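Local coordinates for protein homocitrate synthase (Sulfolobus acidocaldarius, PDB 6KTQ) that condenses acetyl-CoA with 2-oxoglutarate to give homocitrate, the first step of lysine biosynthesis by the alpha-aminoadipate route, at residues V50-T53 with D54-V57. Numbering follows the deposited sequence.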
ATOM      1  N   VAL A  50      32.009  -1.884 -26.136  1.00 25.02           N
ATOM      2  CA  VAL A  50      32.352  -0.466 -26.116  1.00 25.07           C
ATOM      3  C   VAL A  50      31.570   0.179 -27.236  1.00 23.95           C
ATOM      4  O   VAL A  50      31.259  -0.475 -28.220  1.00 24.59           O
ATOM      5  CB  VAL A  50      33.873  -0.213 -26.294  1.00 25.29           C
ATOM      6  CG1 VAL A  50      34.627  -0.561 -25.019  1.00 24.96           C
ATOM      7  CG2 VAL A  50      34.428  -0.988 -27.495  1.00 25.84           C
ATOM      8  N   PHE A  51      31.238   1.456 -27.051  1.00 23.94           N
ATOM      9  CA  PHE A  51      30.552   2.233 -28.033  1.00 26.03           C
ATOM     10  C   PHE A  51      31.434   3.388 -28.468  1.00 27.36           C
ATOM     11  O   PHE A  51      32.128   3.956 -27.646  1.00 28.81           O
ATOM     12  CB  PHE A  51      29.304   2.860 -27.417  1.00 26.52           C
ATOM     13  CG  PHE A  51      28.322   1.857 -26.895  1.00 27.16           C
ATOM     14  CD1 PHE A  51      27.880   0.823 -27.700  1.00 25.50           C
ATOM     15  CD2 PHE A  51      27.830   1.963 -25.611  1.00 27.01           C
ATOM     16  CE1 PHE A  51      26.952  -0.080 -27.250  1.00 26.53           C
ATOM     17  CE2 PHE A  51      26.899   1.056 -25.151  1.00 27.05           C
ATOM     18  CZ  PHE A  51      26.465   0.027 -25.964  1.00 27.64           C
ATOM     19  N   THR A  52      31.351   3.756 -29.741  1.00 29.05           N
ATOM     20  CA  THR A  52      31.951   5.005 -30.224  1.00 30.01           C
ATOM     21  C   THR A  52      31.091   6.172 -29.774  1.00 32.23           C
ATOM     22  O   THR A  52      29.951   5.989 -29.346  1.00 27.88           O
ATOM     23  CB  THR A  52      32.013   5.037 -31.751  1.00 29.75           C
ATOM     24  OG1 THR A  52      30.686   4.958 -32.275  1.00 28.73           O
ATOM     25  CG2 THR A  52      32.811   3.836 -32.261  1.00 31.28           C
ATOM     26  N   THR A  53      31.634   7.380 -29.866  1.00 31.64           N
ATOM     27  CA  THR A  53      30.860   8.574 -29.529  1.00 33.63           C
ATOM     28  C   THR A  53      29.596   8.673 -30.380  1.00 31.60           C
ATOM     29  O   THR A  53      28.495   8.881 -29.854  1.00 32.74           O
ATOM     30  CB  THR A  53      31.740   9.833 -29.643  1.00 38.18           C
ATOM     31  OG1 THR A  53      32.708   9.793 -28.595  1.00 39.80           O
ATOM     32  CG2 THR A  53      30.936  11.084 -29.503  1.00 41.10           C
ATOM     33  N   ASP A  54      29.723   8.467 -31.679  1.00 30.79           N
ATOM     34  CA  ASP A  54      28.567   8.534 -32.573  1.00 31.81           C
ATOM     35  C   ASP A  54      27.520   7.488 -32.191  1.00 29.85           C
ATOM     36  O   ASP A  54      26.333   7.742 -32.276  1.00 30.39           O
ATOM     37  CB  ASP A  54      28.948   8.277 -34.022  1.00 35.61           C
ATOM     38  CG  ASP A  54      29.816   9.380 -34.626  1.00 41.21           C
ATOM     39  OD1 ASP A  54      29.705  10.533 -34.201  1.00 41.00           O
ATOM     40  OD2 ASP A  54      30.623   9.080 -35.536  1.00 49.26           O
ATOM     41  N   GLN A  55      27.968   6.295 -31.819  1.00 30.00           N
ATOM     42  CA  GLN A  55      27.034   5.221 -31.400  1.00 28.56           C
ATOM     43  C   GLN A  55      26.237   5.611 -30.148  1.00 26.86           C
ATOM     44  O   GLN A  55      25.041   5.381 -30.064  1.00 28.29           O
ATOM     45  CB  GLN A  55      27.802   3.933 -31.148  1.00 27.43           C
ATOM     46  CG  GLN A  55      28.137   3.239 -32.467  1.00 28.85           C
ATOM     47  CD  GLN A  55      29.166   2.137 -32.360  1.00 27.82           C
ATOM     48  OE1 GLN A  55      29.699   1.837 -31.305  1.00 30.54           O
ATOM     49  NE2 GLN A  55      29.485   1.560 -33.484  1.00 30.65           N
ATOM     50  N   ARG A  56      26.959   6.152 -29.186  1.00 28.80           N
ATOM     51  CA  ARG A  56      26.424   6.688 -27.937  1.00 32.48           C
ATOM     52  C   ARG A  56      25.357   7.697 -28.185  1.00 31.96           C
ATOM     53  O   ARG A  56      24.305   7.650 -27.587  1.00 30.51           O
ATOM     54  CB  ARG A  56      27.502   7.466 -27.223  1.00 37.59           C
ATOM     55  CG  ARG A  56      28.074   6.858 -26.004  1.00 41.25           C
ATOM     56  CD  ARG A  56      28.640   7.976 -25.104  1.00 43.62           C
ATOM     57  NE  ARG A  56      28.648   7.452 -23.759  1.00 44.18           N
ATOM     58  CZ  ARG A  56      29.396   6.420 -23.379  1.00 42.62           C
ATOM     59  NH1 ARG A  56      29.286   5.985 -22.142  1.00 43.37           N
ATOM     60  NH2 ARG A  56      30.275   5.850 -24.211  1.00 37.80           N
ATOM     61  N   VAL A  57      25.675   8.658 -29.049  1.00 30.36           N
ATOM     62  CA  VAL A  57      24.720   9.682 -29.442  1.00 31.56           C
ATOM     63  C   VAL A  57      23.500   9.070 -30.128  1.00 30.00           C
ATOM     64  O   VAL A  57      22.361   9.483 -29.848  1.00 32.79           O
ATOM     65  CB  VAL A  57      25.384  10.757 -30.339  1.00 30.68           C
ATOM     66  CG1 VAL A  57      24.342  11.694 -30.927  1.00 33.14           C
ATOM     67  CG2 VAL A  57      26.417  11.528 -29.545  1.00 32.43           C
TER
HETATM   68  O   HOH W   1      31.932   6.789 -26.386  1.00 31.63           O
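Thr52 and Gln55 hold each other in a capping box at the start of helix 53-66. Thr52 is the N-cap: its OG1 accepts from Gln55 N at 3.1 Å, which it can do because chi1 of 61° tucks the hydroxyl in between the residue's own N and C. Gln55 answers with its side chain, which runs extended beyond CG, back toward the backbone of Thr52, until OE1 takes the N-H of Thr52 at 3.0 Å. That bond is straight at hydrogen (167°), though the N-H comes in from above the amide plane, at 47°. Packing is tight here: Gln55 CG lies 3.1 Å from Thr52 OG1, and OE1 comes within 3.4 Å of Phe51 CA, at the edge of a phenyl ring set nearly perpendicular to the amide. With an alanine here the amide oxygen is gone, and the N-H of Thr52 would probably lose its acceptor, leaving the loop freer to shift before the first turn. Arg56 N to Thr52 O and Val57 N to Thr53 O, the latter 2.9 Å, begin the regular helical bonding.

On the buried inner side, a water links Phe51 O to Arg56 NH2, which also forms a salt bridge with Glu44. The open side is the outer face of the helix start, where Thr52 and Asp54 are exposed and Asp54 reaches Arg88 by a salt bridge.

In this TIM-barrel catalytic domain, helix 53-66 follows strand 31-37; it packs against helix 80-94 through Thr53 and Val57, Phe51 and Gln55 meet Tyr297 of helix 287-298, and Arg56 NE reaches Ala73 O on strand 70-74.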